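Long-range contact in acetyl-CoA C-acetyltransferase (Syntrophomonas wolfei subsp. wolfei, PDB 7N7Z), which probably catalyses the reversible condensation of two acetyl-CoA molecules to acetoacetyl-CoA: residues Met371-Ala385 with Gly391-Asp402. Sequence-based numbering, arbitrary orientation.
Sequences MYYELERLGLTKGGA and GGSAMASLWTRD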
loop_
_atom_site.group_PDB
_atom_site.type_symbol
_atom_site.label_atom_id
_atom_site.label_comp_id
_atom_site.label_asym_id
_atom_site.label_seq_id
_atom_site.Cartn_x
_atom_site.Cartn_y
_atom_site.Cartn_z
ATOM N N MET B 371 -8.145 -15.179 -37.330
ATOM C CA MET B 371 -8.344 -14.923 -38.751
ATOM C C MET B 371 -7.848 -16.097 -39.586
ATOM O O MET B 371 -8.584 -16.637 -40.420
ATOM C CB MET B 371 -7.626 -13.634 -39.157
ATOM C CG MET B 371 -7.755 -13.279 -40.637
ATOM S SD MET B 371 -6.452 -12.164 -41.195
ATOM C CE MET B 371 -5.074 -13.300 -41.269
ATOM N N TYR B 372 -6.596 -16.509 -39.372
ATOM C CA TYR B 372 -6.036 -17.598 -40.165
ATOM C C TYR B 372 -6.893 -18.854 -40.060
ATOM O O TYR B 372 -7.307 -19.427 -41.075
ATOM C CB TYR B 372 -4.609 -17.914 -39.719
ATOM C CG TYR B 372 -4.182 -19.303 -40.141
ATOM C CD1 TYR B 372 -3.788 -19.559 -41.447
ATOM C CD2 TYR B 372 -4.201 -20.363 -39.243
ATOM C CE1 TYR B 372 -3.410 -20.825 -41.845
ATOM C CE2 TYR B 372 -3.828 -21.636 -39.633
ATOM C CZ TYR B 372 -3.432 -21.861 -40.935
ATOM O OH TYR B 372 -3.060 -23.125 -41.329
ATOM N N TYR B 373 -7.157 -19.309 -38.835
ATOM C CA TYR B 373 -7.854 -20.576 -38.657
ATOM C C TYR B 373 -9.272 -20.537 -39.211
ATOM O O TYR B 373 -9.820 -21.592 -39.549
ATOM C CB TYR B 373 -7.862 -20.958 -37.178
ATOM C CG TYR B 373 -6.604 -21.681 -36.756
ATOM C CD1 TYR B 373 -6.434 -23.031 -37.026
ATOM C CD2 TYR B 373 -5.579 -21.010 -36.101
ATOM C CE1 TYR B 373 -5.284 -23.696 -36.648
ATOM C CE2 TYR B 373 -4.426 -21.666 -35.717
ATOM C CZ TYR B 373 -4.283 -23.009 -35.995
ATOM O OH TYR B 373 -3.137 -23.667 -35.617
ATOM N N GLU B 374 -9.877 -19.352 -39.317
ATOM C CA GLU B 374 -11.153 -19.250 -40.015
ATOM C C GLU B 374 -10.955 -19.364 -41.522
ATOM O O GLU B 374 -11.766 -19.989 -42.214
ATOM C CB GLU B 374 -11.849 -17.936 -39.660
ATOM C CG GLU B 374 -13.264 -17.820 -40.211
ATOM C CD GLU B 374 -14.245 -18.762 -39.531
ATOM O OE1 GLU B 374 -13.830 -19.500 -38.611
ATOM O OE2 GLU B 374 -15.434 -18.761 -39.917
ATOM N N LEU B 375 -9.881 -18.769 -42.048
ATOM C CA LEU B 375 -9.532 -18.993 -43.447
ATOM C C LEU B 375 -9.359 -20.482 -43.722
ATOM O O LEU B 375 -9.877 -21.010 -44.713
ATOM C CB LEU B 375 -8.250 -18.238 -43.803
ATOM C CG LEU B 375 -8.259 -16.708 -43.779
ATOM C CD1 LEU B 375 -6.901 -16.186 -44.231
ATOM C CD2 LEU B 375 -9.367 -16.143 -44.648
ATOM N N GLU B 376 -8.637 -21.175 -42.840
ATOM C CA GLU B 376 -8.372 -22.594 -43.044
ATOM C C GLU B 376 -9.654 -23.416 -42.971
ATOM O O GLU B 376 -9.822 -24.379 -43.728
ATOM C CB GLU B 376 -7.359 -23.087 -42.010
ATOM C CG GLU B 376 -6.715 -24.424 -42.354
ATOM C CD GLU B 376 -7.382 -25.604 -41.666
ATOM O OE1 GLU B 376 -7.975 -25.416 -40.583
ATOM O OE2 GLU B 376 -7.313 -26.725 -42.215
ATOM N N ARG B 377 -10.569 -23.055 -42.067
ATOM C CA ARG B 377 -11.806 -23.819 -41.938
ATOM C C ARG B 377 -12.715 -23.626 -43.144
ATOM O O ARG B 377 -13.469 -24.538 -43.502
ATOM C CB ARG B 377 -12.541 -23.424 -40.656
ATOM C CG ARG B 377 -13.845 -24.185 -40.427
ATOM C CD ARG B 377 -14.609 -23.649 -39.221
ATOM N NE ARG B 377 -15.203 -22.340 -39.475
ATOM C CZ ARG B 377 -16.465 -22.137 -39.832
ATOM N NH1 ARG B 377 -17.304 -23.143 -40.020
ATOM N NH2 ARG B 377 -16.897 -20.891 -40.006
ATOM N N LEU B 378 -12.662 -22.456 -43.779
ATOM C CA LEU B 378 -13.509 -22.148 -44.921
ATOM C C LEU B 378 -12.790 -22.300 -46.255
ATOM O O LEU B 378 -13.387 -22.020 -47.299
ATOM C CB LEU B 378 -14.058 -20.723 -44.794
ATOM C CG LEU B 378 -14.775 -20.412 -43.478
ATOM C CD1 LEU B 378 -15.331 -18.996 -43.488
ATOM C CD2 LEU B 378 -15.882 -21.424 -43.216
ATOM N N GLY B 379 -11.534 -22.739 -46.248
ATOM C CA GLY B 379 -10.796 -22.891 -47.488
ATOM C C GLY B 379 -10.546 -21.596 -48.223
ATOM O O GLY B 379 -10.356 -21.611 -49.442
ATOM N N LEU B 380 -10.542 -20.470 -47.514
ATOM C CA LEU B 380 -10.336 -19.171 -48.130
ATOM C C LEU B 380 -8.841 -18.878 -48.247
ATOM O O LEU B 380 -7.991 -19.652 -47.800
ATOM C CB LEU B 380 -11.050 -18.087 -47.327
ATOM C CG LEU B 380 -12.557 -18.289 -47.146
ATOM C CD1 LEU B 380 -13.089 -17.379 -46.046
ATOM C CD2 LEU B 380 -13.303 -18.055 -48.453
ATOM N N THR B 381 -8.514 -17.735 -48.849
ATOM C CA THR B 381 -7.136 -17.404 -49.187
ATOM C C THR B 381 -6.657 -16.112 -48.544
ATOM O O THR B 381 -5.587 -16.098 -47.925
ATOM C CB THR B 381 -6.984 -17.306 -50.716
ATOM O OG1 THR B 381 -7.562 -18.464 -51.335
ATOM C CG2 THR B 381 -5.516 -17.201 -51.107
ATOM N N LYS B 382 -7.413 -15.025 -48.668
ATOM C CA LYS B 382 -6.954 -13.696 -48.277
ATOM C C LYS B 382 -7.681 -13.246 -47.017
ATOM O O LYS B 382 -8.915 -13.185 -46.994
ATOM C CB LYS B 382 -7.178 -12.701 -49.416
ATOM C CG LYS B 382 -6.344 -12.998 -50.655
ATOM C CD LYS B 382 -6.585 -11.983 -51.760
ATOM C CE LYS B 382 -5.767 -12.311 -52.998
ATOM N NZ LYS B 382 -6.270 -11.611 -54.212
ATOM N N GLY B 383 -6.911 -12.917 -45.978
ATOM C CA GLY B 383 -7.479 -12.474 -44.725
ATOM C C GLY B 383 -6.891 -11.147 -44.286
ATOM O O GLY B 383 -5.819 -10.733 -44.728
ATOM N N GLY B 384 -7.620 -10.485 -43.400
ATOM C CA GLY B 384 -7.179 -9.217 -42.845
ATOM C C GLY B 384 -7.658 -9.072 -41.421
ATOM O O GLY B 384 -8.693 -9.625 -41.036
ATOM N N ALA B 385 -6.895 -8.323 -40.628
ATOM C CA ALA B 385 -7.219 -8.100 -39.227
ATOM C C ALA B 385 -6.861 -6.673 -38.851
ATOM O O ALA B 385 -5.779 -6.190 -39.195
ATOM C CB ALA B 385 -6.477 -9.090 -38.321
ATOM N N GLY B 391 -5.973 5.695 -27.283
ATOM C CA GLY B 391 -5.140 6.790 -27.707
ATOM C C GLY B 391 -5.316 7.156 -29.168
ATOM O O GLY B 391 -5.200 8.335 -29.520
ATOM N N GLY B 392 -5.587 6.171 -30.024
ATOM C CA GLY B 392 -5.906 6.444 -31.412
ATOM C C GLY B 392 -5.120 5.631 -32.420
ATOM O O GLY B 392 -5.667 5.226 -33.451
ATOM N N SER B 393 -3.840 5.384 -32.142
ATOM C CA SER B 393 -2.967 4.732 -33.113
ATOM C C SER B 393 -3.415 3.303 -33.397
ATOM O O SER B 393 -2.928 2.357 -32.770
ATOM C CB SER B 393 -1.521 4.743 -32.614
ATOM O OG SER B 393 -1.011 6.066 -32.555
ATOM N N ALA B 394 -4.328 3.137 -34.351
ATOM C CA ALA B 394 -4.865 1.831 -34.694
ATOM C C ALA B 394 -3.985 1.137 -35.731
ATOM O O ALA B 394 -3.091 1.738 -36.331
ATOM C CB ALA B 394 -6.295 1.964 -35.216
ATOM N N MET B 395 -4.255 -0.150 -35.945
ATOM C CA MET B 395 -3.449 -0.966 -36.838
ATOM C C MET B 395 -4.345 -1.851 -37.691
ATOM O O MET B 395 -5.495 -2.134 -37.344
ATOM C CB MET B 395 -2.457 -1.841 -36.060
ATOM C CG MET B 395 -1.162 -1.136 -35.702
ATOM S SD MET B 395 0.017 -2.233 -34.893
ATOM C CE MET B 395 0.926 -2.847 -36.311
ATOM N N ALA B 396 -3.790 -2.288 -38.819
ATOM C CA ALA B 396 -4.439 -3.241 -39.705
ATOM C C ALA B 396 -3.357 -4.029 -40.427
ATOM O O ALA B 396 -2.249 -3.532 -40.640
ATOM C CB ALA B 396 -5.361 -2.546 -40.712
ATOM N N SER B 397 -3.685 -5.265 -40.798
ATOM C CA SER B 397 -2.724 -6.134 -41.462
ATOM C C SER B 397 -3.462 -7.041 -42.436
ATOM O O SER B 397 -4.633 -7.372 -42.232
ATOM C CB SER B 397 -1.931 -6.970 -40.451
ATOM O OG SER B 397 -2.795 -7.680 -39.582
ATOM N N LEU B 398 -2.758 -7.438 -43.495
ATOM C CA LEU B 398 -3.317 -8.275 -44.548
ATOM C C LEU B 398 -2.415 -9.477 -44.783
ATOM O O LEU B 398 -1.188 -9.376 -44.694
ATOM C CB LEU B 398 -3.486 -7.491 -45.850
ATOM C CG LEU B 398 -4.430 -6.292 -45.764
ATOM C CD1 LEU B 398 -4.177 -5.334 -46.919
ATOM C CD2 LEU B 398 -5.879 -6.749 -45.747
ATOM N N TRP B 399 -3.035 -10.617 -45.084
ATOM C CA TRP B 399 -2.323 -11.879 -45.207
ATOM C C TRP B 399 -2.977 -12.709 -46.303
ATOM O O TRP B 399 -4.143 -12.502 -46.651
ATOM C CB TRP B 399 -2.324 -12.652 -43.880
ATOM C CG TRP B 399 -1.963 -11.817 -42.674
ATOM C CD1 TRP B 399 -2.735 -10.859 -42.073
ATOM C CD2 TRP B 399 -0.745 -11.875 -41.924
ATOM N NE1 TRP B 399 -2.070 -10.319 -41.002
ATOM C CE2 TRP B 399 -0.846 -10.925 -40.888
ATOM C CE3 TRP B 399 0.422 -12.638 -42.028
ATOM C CZ2 TRP B 399 0.174 -10.716 -39.964
ATOM C CZ3 TRP B 399 1.435 -12.429 -41.110
ATOM C CH2 TRP B 399 1.304 -11.477 -40.090
ATOM N N THR B 400 -2.210 -13.653 -46.847
ATOM C CA THR B 400 -2.717 -14.567 -47.859
ATOM C C THR B 400 -2.126 -15.951 -47.640
ATOM O O THR B 400 -0.985 -16.095 -47.195
ATOM C CB THR B 400 -2.391 -14.096 -49.286
ATOM O OG1 THR B 400 -3.048 -14.951 -50.232
ATOM C CG2 THR B 400 -0.886 -14.118 -49.543
ATOM N N ARG B 401 -2.922 -16.973 -47.965
ATOM C CA ARG B 401 -2.474 -18.360 -47.933
ATOM C C ARG B 401 -1.882 -18.807 -49.265
ATOM O O ARG B 401 -1.951 -19.995 -49.606
ATOM C CB ARG B 401 -3.634 -19.273 -47.531
ATOM C CG ARG B 401 -4.176 -18.993 -46.139
ATOM C CD ARG B 401 -5.333 -19.914 -45.795
ATOM N NE ARG B 401 -4.897 -21.296 -45.631
ATOM C CZ ARG B 401 -5.651 -22.359 -45.881
ATOM N NH1 ARG B 401 -6.896 -22.239 -46.315
ATOM N NH2 ARG B 401 -5.142 -23.573 -45.695
ATOM N N ASP B 402 -1.295 -17.884 -50.021
ATOM C CA ASP B 402 -0.742 -18.183 -51.338
ATOM C C ASP B 402 -1.783 -18.845 -52.233
ATOM O O ASP B 402 -2.143 -18.309 -53.282
ATOM C CB ASP B 402 0.491 -19.078 -51.212
ATOM C CG ASP B 402 1.657 -18.367 -50.565
ATOM O OD1 ASP B 402 1.688 -17.120 -50.622
ATOM O OD2 ASP B 402 2.540 -19.049 -50.004
#
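The guanidinium of Arg-401 lies against the last turn of helix 360-378, with Glu-376 CA over one face, 3.6 Å above the plane. A bend at chi3 (69°) brings Arg-401 NH1 to Leu-380 O, a hydrogen bond of 3.2 Å lying in the carbonyl plane. The Tyr-372 ring stands almost perpendicular to this group, its plane turned 86° from it. Glu-376 contributes aliphatic contact through CG, while its carboxylate forms a salt bridge with Arg-201.

On the same side of the sheet, Met-371 meets the indole of Trp-399: CE sits 3.5 Å from CD1, and SD lies 4.9 Å from the five-membered ring centroid, an oblique Met-aromatic contact. Trp-399 NE1 donates in the ring plane to Ser-397 OG (3.1 Å), which should limit rotation of the indole. In the strand backbones, the Gly-383/Trp-399 and Ala-385/Ser-397 pairs each carry two hydrogen bonds, as antiparallel hydrogen-bonded pairs should. Just before strand 382-385, Thr-381 CG2 lies 3.5 Å from Thr-400 OG1, the two side chains side by side and pointing the same way.

Strands 382-385 and 394-400 are adjacent, run antiparallel (161° between axes) and are joined by a short connection, which makes a beta hairpin, backed by the preceding helix, in the C-terminal half of the thiolase fold.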